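PDB 2IF2: dephospho-CoA kinase from Aquifex aeolicus, which probably catalyses the last step of coenzyme A synthesis, the ATP-dependent phosphorylation of the 3'-hydroxyl group of dephospho-CoA. Local coordinates for residues M20-L24 and I178-Y182. Residues are numbered along the deposited sequence; the frame is centred on the assembly and turned at random.
Sequences MFREL and IEETY
The selenium of M20, modelled as selenomethionine, approaches the rim of the Y182 ring instead of a face: SE lies 5.2 Å from the ring centroid and 84° off the ring normal, which identifies a Met-aromatic contact of the edge type. M20 CB lies at the same margin, in the ring plane and 3.7 Å from Y182 CD1. The M20 chain is extended at chi2 (175°) and then bends at its last torsion, which sets CE against helix 178-190. There M20 CE meets Y182 CB at 3.3 Å and T181 CG2 at 3.5 Å, with I178 CG2 a little farther off. Because Y182 carries CG anti to the backbone N (chi1 -177°), its ring extends toward helix 14-23. Its hydroxyl end arrives at L24, whose CD2 is 3.6 Å from Y182 OH, a van der Waals approach oblique to the ring. Replacing Y182 by an alanine would probably leave the M20 selenium without its aromatic partner and open a gap beside L24 CD2. Further along helix 178-190, F21 packs on V188 and Y189, and L24 on K186 and Y189, so the interface continues beyond this end. M20 side-chain atoms also lie about 5 Å from those of T16, a predicted ATP-binding residue. The contact joins the last helix, 178-190, to helix 14-23, which begins within the probable Walker A P-loop, consistent with the P-loop kinase fold of the CoaE family.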
# COMPACT_ATOMS: atom_id res chain seq x y z
N MSE A 20 2.26 11.25 9.91
CA MSE A 20 2.43 12.68 10.01
C MSE A 20 1.23 13.33 9.34
O MSE A 20 0.59 14.21 9.92
CB MSE A 20 3.73 13.08 9.31
CG MSE A 20 4.97 12.35 9.83
SE MSE A 20 6.59 12.76 8.82
CE MSE A 20 7.88 12.98 10.25
N PHE A 21 0.91 12.87 8.13
CA PHE A 21 -0.22 13.40 7.35
C PHE A 21 -1.56 13.33 8.08
O PHE A 21 -2.42 14.18 7.86
CB PHE A 21 -0.36 12.66 6.01
CG PHE A 21 0.29 13.37 4.85
CD1 PHE A 21 1.26 12.74 4.08
CD2 PHE A 21 -0.06 14.68 4.54
CE1 PHE A 21 1.88 13.40 3.03
CE2 PHE A 21 0.56 15.35 3.48
CZ PHE A 21 1.54 14.71 2.72
N ARG A 22 -1.72 12.30 8.93
CA ARG A 22 -2.96 12.12 9.69
C ARG A 22 -3.02 13.12 10.83
O ARG A 22 -4.08 13.64 11.18
CB ARG A 22 -3.05 10.70 10.27
CG ARG A 22 -3.29 9.60 9.26
CD ARG A 22 -3.94 8.38 9.92
NE ARG A 22 -3.61 7.13 9.22
CZ ARG A 22 -2.41 6.57 9.26
NH1 ARG A 22 -1.43 7.15 9.96
NH2 ARG A 22 -2.18 5.47 8.56
N GLU A 23 -1.86 13.36 11.42
CA GLU A 23 -1.75 14.31 12.50
C GLU A 23 -2.16 15.64 11.93
O GLU A 23 -2.96 16.35 12.53
CB GLU A 23 -0.32 14.36 13.01
CG GLU A 23 0.10 13.09 13.70
CD GLU A 23 1.57 12.75 13.47
OE1 GLU A 23 2.40 13.68 13.36
OE2 GLU A 23 1.88 11.54 13.42
N LEU A 24 -1.64 15.97 10.76
CA LEU A 24 -1.98 17.25 10.13
C LEU A 24 -3.48 17.39 9.84
O LEU A 24 -3.97 18.50 9.66
CB LEU A 24 -1.14 17.45 8.86
CG LEU A 24 0.37 17.72 9.09
CD1 LEU A 24 1.16 17.50 7.80
CD2 LEU A 24 0.56 19.14 9.61
N ILE A 178 14.45 13.25 10.61
CA ILE A 178 13.02 13.27 10.85
C ILE A 178 12.49 14.68 10.74
O ILE A 178 11.37 14.90 10.27
CB ILE A 178 12.71 12.75 12.24
CG1 ILE A 178 13.00 11.25 12.29
CG2 ILE A 178 11.26 13.02 12.57
CD1 ILE A 178 12.13 10.46 11.34
N GLU A 179 13.30 15.65 11.19
CA GLU A 179 12.90 17.05 11.13
C GLU A 179 12.63 17.46 9.69
O GLU A 179 11.68 18.19 9.42
CB GLU A 179 14.01 17.95 11.73
CG GLU A 179 13.57 19.39 12.02
CD GLU A 179 14.72 20.31 12.40
OE1 GLU A 179 15.42 20.05 13.41
OE2 GLU A 179 14.94 21.30 11.67
N GLU A 180 13.47 16.99 8.78
CA GLU A 180 13.33 17.31 7.36
C GLU A 180 12.16 16.59 6.72
O GLU A 180 11.39 17.19 5.97
CB GLU A 180 14.61 16.95 6.59
CG GLU A 180 15.61 18.08 6.42
CD GLU A 180 17.04 17.59 6.19
OE1 GLU A 180 17.95 18.44 6.01
OE2 GLU A 180 17.27 16.36 6.18
N THR A 181 12.01 15.31 7.02
CA THR A 181 10.93 14.57 6.43
C THR A 181 9.57 15.19 6.79
O THR A 181 8.70 15.30 5.93
CB THR A 181 10.98 13.11 6.86
OG1 THR A 181 9.96 12.38 6.17
CG2 THR A 181 10.78 12.98 8.35
N TYR A 182 9.41 15.60 8.04
CA TYR A 182 8.15 16.21 8.50
C TYR A 182 7.98 17.63 8.00
O TYR A 182 6.86 18.10 7.77
CB TYR A 182 8.09 16.23 10.03
CG TYR A 182 6.79 16.78 10.57
CD1 TYR A 182 5.58 16.12 10.35
CD2 TYR A 182 6.75 17.97 11.30
CE1 TYR A 182 4.38 16.63 10.84
CE2 TYR A 182 5.55 18.49 11.78
CZ TYR A 182 4.37 17.82 11.55
OH TYR A 182 3.19 18.36 11.99